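Enoyl-CoA hydratase/isomerase family protein (Bacillus anthracis, PDB 3KQF) probably catalyses the reversible hydration of trans-2-enoyl-CoA to 3-hydroxyacyl-CoA, as enoyl-CoA hydratases of the crotonase family do in fatty acid beta-oxidation. Local coordinates at residues 234-237 / 238-241; 201-204 / 205-209; 245-248 / 249-253; 212-215 / 216-219. All coordinates share one frame; numbering follows the deposited sequence. Where two conformers were deposited one is given.

Four consecutive helices of the C-terminal part of the chain each supply one contact, and together they illustrate how position in a fold alters a common helical pattern. Contact 4, on helix 209-222, is the buried one; contacts 1, 2 and 3 are partly buried, each with some exposed or partly exposed side chains. Contacts 3 and 4 keep regular i to i+4 backbone bonding, whereas contacts 1 and 2 lie where the bonding shifts toward i to i+3 and waters join carbonyls to polar groups. Contact 4 touches contacts 1 and 2, and contact 3 touches the same two. All four reach the second subunit.

Contact 1 (234-237 / 238-241); sequences EKQA and YEGV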
loop_
_atom_site.group_PDB
_atom_site.type_symbol
_atom_site.label_atom_id
_atom_site.label_comp_id
_atom_site.label_asym_id
_atom_site.label_seq_id
_atom_site.Cartn_x
_atom_site.Cartn_y
_atom_site.Cartn_z
ATOM N N GLU A 234 2.995 15.564 -12.255
ATOM C CA GLU A 234 4.180 14.973 -12.873
ATOM C C GLU A 234 4.503 15.696 -14.193
ATOM O O GLU A 234 5.672 15.943 -14.516
ATOM C CB GLU A 234 3.933 13.518 -13.190
ATOM C CG GLU A 234 5.182 12.772 -13.691
ATOM C CD GLU A 234 4.858 11.391 -14.191
ATOM O OE1 GLU A 234 4.962 10.410 -13.406
ATOM O OE2 GLU A 234 4.403 11.288 -15.353
ATOM N N LYS A 235 3.458 15.970 -14.964
ATOM C CA LYS A 235 3.566 16.662 -16.251
ATOM C C LYS A 235 4.273 17.991 -16.068
ATOM O O LYS A 235 5.230 18.282 -16.780
ATOM C CB LYS A 235 2.161 16.840 -16.860
ATOM C CG LYS A 235 2.096 17.462 -18.258
ATOM C CD LYS A 235 0.638 17.478 -18.773
ATOM C CE LYS A 235 -0.030 16.086 -18.704
ATOM N NZ LYS A 235 -1.498 16.126 -19.058
ATOM N N GLN A 236 3.832 18.793 -15.097
ATOM C CA GLN A 236 4.491 20.072 -14.856
ATOM C C GLN A 236 5.940 19.868 -14.370
ATOM O O GLN A 236 6.859 20.594 -14.794
ATOM C CB GLN A 236 3.699 20.954 -13.878
ATOM C CG GLN A 236 4.292 22.367 -13.739
ATOM C CD GLN A 236 4.329 23.168 -15.049
ATOM O OE1 GLN A 236 3.445 23.045 -15.898
ATOM N NE2 GLN A 236 5.360 24.017 -15.197
ATOM N N ALA A 237 6.155 18.878 -13.504
ATOM C CA ALA A 237 7.497 18.598 -13.008
ATOM C C ALA A 237 8.441 18.252 -14.149
ATOM O O ALA A 237 9.599 18.685 -14.147
ATOM C CB ALA A 237 7.477 17.477 -11.990
ATOM N N TYR A 238 7.951 17.467 -15.114
ATOM C CA TYR A 238 8.751 17.051 -16.275
ATOM C C TYR A 238 9.207 18.297 -17.090
ATOM O O TYR A 238 10.309 18.328 -17.647
ATOM C CB TYR A 238 7.948 16.057 -17.122
ATOM C CG TYR A 238 8.708 15.388 -18.250
ATOM C CD1 TYR A 238 9.439 14.227 -18.031
ATOM C CD2 TYR A 238 8.653 15.888 -19.543
ATOM C CE1 TYR A 238 10.120 13.600 -19.067
ATOM C CE2 TYR A 238 9.324 15.258 -20.585
ATOM C CZ TYR A 238 10.056 14.115 -20.335
ATOM O OH TYR A 238 10.729 13.482 -21.370
ATOM N N GLU A 239 8.386 19.339 -17.107
ATOM C CA GLU A 239 8.753 20.581 -17.796
ATOM C C GLU A 239 9.988 21.194 -17.146
ATOM O O GLU A 239 10.752 21.895 -17.791
ATOM C CB GLU A 239 7.593 21.578 -17.753
ATOM C CG GLU A 239 6.345 21.085 -18.439
ATOM C CD GLU A 239 6.518 20.961 -19.938
ATOM O OE1 GLU A 239 6.084 19.936 -20.505
ATOM O OE2 GLU A 239 7.121 21.874 -20.541
ATOM N N GLY A 240 10.173 20.926 -15.857
ATOM C CA GLY A 240 11.324 21.427 -15.119
ATOM C C GLY A 240 12.647 20.770 -15.483
ATOM O O GLY A 240 13.690 21.255 -15.086
ATOM N N VAL A 241 12.624 19.646 -16.198
ATOM C CA VAL A 241 13.886 18.982 -16.579
ATOM C C VAL A 241 14.209 19.051 -18.052
ATOM O O VAL A 241 15.382 19.013 -18.436
ATOM C CB VAL A 241 13.903 17.496 -16.153
ATOM C CG1 VAL A 241 13.879 17.403 -14.671
ATOM C CG2 VAL A 241 12.725 16.719 -16.789
HETATM O O HOH W 1 5.312 17.701 -19.742
#
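E239 folds back over the carbonyls of K235 and Q236, one turn earlier on helix 227-242. Its CB sits 3.2 Å from Q236 O, and CG moves across to lie 3.4 Å from K235 O. With CG beside the backbone N (chi1 -61°) and a second bend at chi2, the chain is turned back along the helix instead of outward. At the tip the two carboxylate oxygens take different partners: OE1 accepts from a water that also donates to K235 O (3.0 Å), while OE2 forms a salt bridge with R85 of the second subunit. Q236 crosses E239 at about a right angle, NE2 coming no nearer than 4.2 Å to E239 CB, so that pair is a loose one. Beneath the side chains the backbone changes character. Y238 N still bonds to E234 O (2.8 Å) in the i to i+4 manner, but E239 N is shared weakly between K235 O and Q236 O, and G240 N binds A237 O at 2.9 Å from well above the carbonyl plane, an i to i+3 bond. The bonding here thus shifts toward the i to i+3 pattern. The water bridge supplements the weak helical bond of K235 O, but the chemistry rests mainly on the salt bridge: it commits E239 to the subunit interface, where R85 of the second subunit would probably favour the charged carboxylate.

Contact 2 (201-204 / 205-209); sequences AEKI and ASNGP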
loop_
_atom_site.group_PDB
_atom_site.type_symbol
_atom_site.label_atom_id
_atom_site.label_comp_id
_atom_site.label_asym_id
_atom_site.label_seq_id
_atom_site.Cartn_x
_atom_site.Cartn_y
_atom_site.Cartn_z
ATOM N N ALA A 201 23.719 6.675 -1.079
ATOM C CA ALA A 201 23.716 8.132 -1.162
ATOM C C ALA A 201 24.571 8.605 -2.345
ATOM O O ALA A 201 24.176 9.522 -3.058
ATOM C CB ALA A 201 24.228 8.763 0.165
ATOM N N GLU A 202 25.749 7.996 -2.534
ATOM C CA GLU A 202 26.644 8.363 -3.646
ATOM C C GLU A 202 25.996 8.095 -4.999
ATOM O O GLU A 202 26.162 8.875 -5.940
ATOM C CB GLU A 202 27.997 7.624 -3.559
ATOM C CG GLU A 202 28.913 8.109 -2.462
ATOM C CD GLU A 202 30.191 7.297 -2.376
ATOM O OE1 GLU A 202 30.208 6.123 -2.829
ATOM O OE2 GLU A 202 31.168 7.826 -1.830
ATOM N N LYS A 203 25.273 6.987 -5.116
ATOM C CA LYS A 203 24.577 6.697 -6.365
ATOM C C LYS A 203 23.553 7.782 -6.661
ATOM O O LYS A 203 23.525 8.337 -7.757
ATOM C CB LYS A 203 23.877 5.342 -6.324
ATOM C CG LYS A 203 23.052 5.029 -7.582
ATOM C CD LYS A 203 23.860 5.185 -8.870
ATOM C CE LYS A 203 23.087 4.677 -10.065
ATOM N NZ LYS A 203 23.817 4.711 -11.356
ATOM N N ILE A 204 22.728 8.102 -5.674
ATOM C CA ILE A 204 21.688 9.133 -5.864
ATOM C C ILE A 204 22.338 10.481 -6.180
ATOM O O ILE A 204 21.862 11.217 -7.052
ATOM C CB ILE A 204 20.750 9.216 -4.639
ATOM C CG1 ILE A 204 20.000 7.896 -4.490
ATOM C CG2 ILE A 204 19.759 10.369 -4.799
ATOM C CD1 ILE A 204 19.203 7.734 -3.174
ATOM N N ALA A 205 23.453 10.777 -5.507
ATOM C CA ALA A 205 24.201 12.011 -5.758
ATOM C C ALA A 205 24.767 12.104 -7.181
ATOM O O ALA A 205 25.045 13.209 -7.658
ATOM C CB ALA A 205 25.343 12.165 -4.728
ATOM N N SER A 206 25.022 10.961 -7.834
ATOM C CA SER A 206 25.546 10.969 -9.205
ATOM C C SER A 206 24.430 11.173 -10.253
ATOM O O SER A 206 24.713 11.409 -11.427
ATOM C CB SER A 206 26.355 9.692 -9.508
ATOM O OG SER A 206 25.508 8.545 -9.507
ATOM N N ASN A 207 23.170 11.051 -9.847
ATOM C CA ASN A 207 22.051 11.299 -10.763
ATOM C C ASN A 207 21.773 12.803 -10.843
ATOM O O ASN A 207 22.347 13.590 -10.071
ATOM C CB ASN A 207 20.825 10.489 -10.356
ATOM C CG ASN A 207 21.042 9.011 -10.541
ATOM O OD1 ASN A 207 21.900 8.598 -11.351
ATOM N ND2 ASN A 207 20.295 8.195 -9.788
ATOM N N GLY A 208 20.952 13.213 -11.803
ATOM C CA GLY A 208 20.700 14.647 -12.033
ATOM C C GLY A 208 20.013 15.256 -10.831
ATOM O O GLY A 208 18.927 14.843 -10.502
ATOM N N PRO A 209 20.655 16.251 -10.169
ATOM C CA PRO A 209 20.030 16.764 -8.939
ATOM C C PRO A 209 18.711 17.483 -9.124
ATOM O O PRO A 209 17.886 17.458 -8.221
ATOM C CB PRO A 209 21.099 17.687 -8.327
ATOM C CG PRO A 209 22.048 17.988 -9.425
ATOM C CD PRO A 209 21.967 16.856 -10.435
HETATM O O HOH W 2 24.159 7.333 -11.975
HETATM O O HOH W 3 21.519 13.889 -7.307
#
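S206 and K203 meet at the C-terminal end of helix 193-206, just before the chain turns at N207 and G208 into the next helix of the crotonase fold. The first shell centres on K203 O, which accepts twice from S206. S206 OG donates to K203 O at 2.7 Å from a direction only 18° off the carbonyl plane, whereas S206 N reaches K203 O at 3.0 Å from far above that plane. A chi1 of 66° puts OG between the backbone N and the carbonyl carbon, where it reaches back one turn. N207 N, in turn, binds I204 O at 3.1 Å, another i to i+3 bond. Just before this, A205 N still pairs with A201 O at 2.8 Å in the i to i+4 manner.

Farther out, one water donates to both S206 OG and N207 OD1, tying the serine to the asparagine; it also meets K203 NZ in one of two conformers of that lysine, which makes this third link less certain. N207 is positioned from beyond the helix, since its ND2 donates to the backbone oxygens of Y168 and T169 of the second subunit. On the inner flank I204 lies against V56 of strand 56-61 and V212 of helix 209-222, while G208 occupies the N-cap position of that second helix. Across the turn itself, a water donates to I204 O at 2.7 Å and to N207 O at 2.9 Å, joining the I204 carbonyl to that of N207.

Contact 3 (245-248 / 249-253); sequences KDRL and EGLQA
R247 and L251, one turn apart on helix 245-255, make the side-chain contact: the leucine methyl CD1 lies over one face of the guanidinium, near its rim, 3.8 Å from NH2. The arginine chain is extended from CG to NE and leaves the helix with CG anti to the backbone nitrogen (chi1 173°), while L251 holds CG beside its own nitrogen, and the two cross obliquely. The tight part is the backbone, where E249 N binds K245 O at 3.0 Å, G250 N binds D246 O at 2.9 Å and Q252 N binds L248 O at 3.0 Å, the last almost straight at 169°; L251 N to R247 O completes four successive i to i+4 bonds. L251 CG also packs 3.4 Å from R247 O. On the loose side stands L248, an exposed residue whose CD2 comes only within 4.4 Å of L251 CD1, with exposed K245 a turn before it. The acidic side chains are engaged elsewhere: D246 takes backbone N-H groups of K263 and G264, and E249 forms a salt bridge with R258 and accepts from M261 N. Polar tips thus fasten the C-terminal tail to this helix, while the methyl-over-guanidinium contact supplies apolar cover without hydrogen bonding, on a flank where V84 and R76 of the second subunit also pack.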
loop_
_atom_site.group_PDB
_atom_site.type_symbol
_atom_site.label_atom_id
_atom_site.label_comp_id
_atom_site.label_asym_id
_atom_site.label_seq_id
_atom_site.Cartn_x
_atom_site.Cartn_y
_atom_site.Cartn_z
ATOM N N LYS A 245 20.449 21.971 -18.740
ATOM C CA LYS A 245 21.727 21.613 -19.337
ATOM C C LYS A 245 22.074 20.184 -18.901
ATOM O O LYS A 245 22.666 19.430 -19.660
ATOM C CB LYS A 245 22.830 22.588 -18.923
ATOM C CG LYS A 245 22.617 24.006 -19.404
ATOM C CD LYS A 245 23.860 24.872 -19.185
ATOM C CE LYS A 245 23.633 26.301 -19.686
ATOM N NZ LYS A 245 24.835 27.176 -19.497
ATOM N N ASP A 246 21.687 19.808 -17.683
ATOM C CA ASP A 246 21.936 18.438 -17.205
ATOM C C ASP A 246 21.280 17.394 -18.123
ATOM O O ASP A 246 21.882 16.362 -18.410
ATOM C CB ASP A 246 21.492 18.239 -15.747
ATOM C CG ASP A 246 22.516 18.746 -14.721
ATOM O OD1 ASP A 246 23.678 19.031 -15.087
ATOM O OD2 ASP A 246 22.147 18.814 -13.514
ATOM N N ARG A 247 20.066 17.660 -18.616
ATOM C CA ARG A 247 19.418 16.712 -19.539
ATOM C C ARG A 247 20.260 16.509 -20.788
ATOM O O ARG A 247 20.390 15.388 -21.286
ATOM C CB ARG A 247 18.021 17.183 -19.939
ATOM C CG ARG A 247 17.378 16.325 -21.004
ATOM C CD ARG A 247 16.005 16.841 -21.356
ATOM N NE ARG A 247 15.459 16.176 -22.538
ATOM C CZ ARG A 247 15.692 16.544 -23.796
ATOM N NH1 ARG A 247 15.136 15.862 -24.790
ATOM N NH2 ARG A 247 16.478 17.583 -24.072
ATOM N N LEU A 248 20.837 17.601 -21.290
ATOM C CA LEU A 248 21.683 17.552 -22.472
ATOM C C LEU A 248 22.951 16.729 -22.199
ATOM O O LEU A 248 23.374 15.933 -23.041
ATOM C CB LEU A 248 22.024 18.973 -22.945
ATOM C CG LEU A 248 20.787 19.798 -23.315
ATOM C CD1 LEU A 248 21.157 21.241 -23.628
ATOM C CD2 LEU A 248 20.042 19.141 -24.482
ATOM N N GLU A 249 23.557 16.935 -21.028
ATOM C CA GLU A 249 24.733 16.167 -20.607
ATOM C C GLU A 249 24.394 14.677 -20.525
ATOM O O GLU A 249 25.234 13.836 -20.856
ATOM C CB GLU A 249 25.249 16.665 -19.238
ATOM C CG GLU A 249 26.258 15.756 -18.508
ATOM C CD GLU A 249 27.626 15.642 -19.170
ATOM O OE1 GLU A 249 27.863 16.274 -20.229
ATOM O OE2 GLU A 249 28.485 14.920 -18.606
ATOM N N GLY A 250 23.179 14.363 -20.070
ATOM C CA GLY A 250 22.717 12.976 -19.964
ATOM C C GLY A 250 22.685 12.320 -21.335
ATOM O O GLY A 250 23.177 11.203 -21.521
ATOM N N LEU A 251 22.138 13.047 -22.310
ATOM C CA LEU A 251 22.037 12.563 -23.674
ATOM C C LEU A 251 23.421 12.354 -24.289
ATOM O O LEU A 251 23.688 11.294 -24.833
ATOM C CB LEU A 251 21.225 13.538 -24.530
ATOM C CG LEU A 251 19.752 13.696 -24.141
ATOM C CD1 LEU A 251 19.112 14.901 -24.838
ATOM C CD2 LEU A 251 18.985 12.418 -24.441
ATOM N N GLN A 252 24.294 13.357 -24.167
ATOM C CA GLN A 252 25.654 13.303 -24.727
ATOM C C GLN A 252 26.459 12.178 -24.070
ATOM O O GLN A 252 27.180 11.449 -24.751
ATOM C CB GLN A 252 26.366 14.654 -24.534
ATOM C CG GLN A 252 27.724 14.826 -25.250
ATOM C CD GLN A 252 27.613 15.038 -26.760
ATOM O OE1 GLN A 252 26.528 14.963 -27.343
ATOM N NE2 GLN A 252 28.748 15.322 -27.394
ATOM N N ALA A 253 26.339 12.044 -22.748
ATOM C CA ALA A 253 27.034 10.981 -22.014
ATOM C C ALA A 253 26.588 9.593 -22.497
ATOM O O ALA A 253 27.409 8.696 -22.664
ATOM C CB ALA A 253 26.795 11.119 -20.514
#

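Contact 4 (212-215 / 216-219); sequences VRLA and KEAI
Helix 209-222, one of the C-terminal helices of the crotonase fold, brings I219 back onto A215 and sets E217 across L214 at a slant. I219 is closest at CG1, 3.2 Å from A215 O, with CD1 following at 3.5 Å from the same oxygen; the setting of CG1 beside the backbone N (chi1 -63°) brings the branch against the carbonyl oxygen of the preceding turn. A215 O also accepts from I219 N at 2.9 Å in a nearly straight bond (169°). The same i to i+4 pattern joins K216 N to V212 O, E217 N to R213 O and A218 N to L214 O, the last at 2.8 Å, with donors each tilted about 20° from the carbonyl plane. On the exposed flank E217 stretches past L214, its OE1 3.8 Å from the leucine CD2, a contact of carboxylate and methyl without a hydrogen bond; its CG passes 3.5 Å from R213 O. Buried K216 runs out extended, and NZ reaches a cluster of acceptors: the backbone oxygens of L101 and Q103 and the carboxylate of D125, the last in a salt bridge. A215 and I219 both pack on I167 of the second subunit, and A218 O accepts from Q152 of that subunit. A helix carrying both a lysine bonded within its own chain and side chains packed on the second subunit is consistent with the C-terminal helical region through which crotonase-family enzymes form trimers.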
loop_
_atom_site.group_PDB
_atom_site.type_symbol
_atom_site.label_atom_id
_atom_site.label_comp_id
_atom_site.label_asym_id
_atom_site.label_seq_id
_atom_site.Cartn_x
_atom_site.Cartn_y
_atom_site.Cartn_z
ATOM N N VAL A 212 16.257 14.556 -9.506
ATOM C CA VAL A 212 16.016 13.855 -8.242
ATOM C C VAL A 212 15.094 14.702 -7.351
ATOM O O VAL A 212 14.138 14.183 -6.765
ATOM C CB VAL A 212 17.323 13.501 -7.517
ATOM C CG1 VAL A 212 17.059 12.972 -6.082
ATOM C CG2 VAL A 212 18.130 12.475 -8.322
ATOM N N ARG A 213 15.386 15.995 -7.250
ATOM C CA ARG A 213 14.570 16.903 -6.430
ATOM C C ARG A 213 13.141 16.983 -6.943
ATOM O O ARG A 213 12.192 16.951 -6.151
ATOM C CB ARG A 213 15.193 18.309 -6.359
ATOM C CG ARG A 213 16.522 18.316 -5.606
ATOM C CD ARG A 213 16.902 19.719 -5.112
ATOM N NE ARG A 213 18.164 19.729 -4.370
ATOM C CZ ARG A 213 18.595 20.736 -3.604
ATOM N NH1 ARG A 213 17.848 21.825 -3.420
ATOM N NH2 ARG A 213 19.765 20.642 -2.982
ATOM N N LEU A 214 12.990 17.097 -8.263
ATOM C CA LEU A 214 11.645 17.127 -8.874
ATOM C C LEU A 214 10.907 15.786 -8.673
ATOM O O LEU A 214 9.688 15.767 -8.445
ATOM C CB LEU A 214 11.732 17.520 -10.361
ATOM C CG LEU A 214 11.928 19.003 -10.650
ATOM C CD1 LEU A 214 12.306 19.246 -12.133
ATOM C CD2 LEU A 214 10.659 19.787 -10.289
ATOM N N ALA A 215 11.629 14.675 -8.738
ATOM C CA ALA A 215 11.031 13.349 -8.476
ATOM C C ALA A 215 10.509 13.281 -7.047
ATOM O O ALA A 215 9.411 12.766 -6.800
ATOM C CB ALA A 215 12.033 12.205 -8.736
ATOM N N LYS A 216 11.302 13.765 -6.087
ATOM C CA LYS A 216 10.851 13.770 -4.697
ATOM C C LYS A 216 9.565 14.582 -4.572
ATOM O O LYS A 216 8.610 14.134 -3.962
ATOM C CB LYS A 216 11.949 14.282 -3.739
ATOM C CG LYS A 216 11.456 14.391 -2.285
ATOM C CD LYS A 216 12.527 14.630 -1.249
ATOM C CE LYS A 216 11.943 14.605 0.177
ATOM N NZ LYS A 216 13.006 14.771 1.208
ATOM N N GLU A 217 9.524 15.763 -5.181
ATOM C CA GLU A 217 8.326 16.597 -5.117
ATOM C C GLU A 217 7.120 15.931 -5.789
ATOM O O GLU A 217 6.026 15.941 -5.242
ATOM C CB GLU A 217 8.589 17.974 -5.721
ATOM C CG GLU A 217 9.506 18.819 -4.863
ATOM C CD GLU A 217 9.727 20.221 -5.426
ATOM O OE1 GLU A 217 10.047 20.347 -6.630
ATOM O OE2 GLU A 217 9.611 21.190 -4.646
ATOM N N ALA A 218 7.325 15.363 -6.972
ATOM C CA ALA A 218 6.228 14.722 -7.708
ATOM C C ALA A 218 5.650 13.498 -6.954
ATOM O O ALA A 218 4.430 13.346 -6.834
ATOM C CB ALA A 218 6.692 14.325 -9.101
ATOM N N ILE A 219 6.523 12.641 -6.461
ATOM C CA ILE A 219 6.091 11.448 -5.713
ATOM C C ILE A 219 5.399 11.833 -4.384
ATOM O O ILE A 219 4.289 11.432 -4.132
ATOM C CB ILE A 219 7.287 10.512 -5.397
ATOM C CG1 ILE A 219 7.934 9.967 -6.687
ATOM C CG2 ILE A 219 6.834 9.359 -4.479
ATOM C CD1 ILE A 219 9.335 9.305 -6.483
#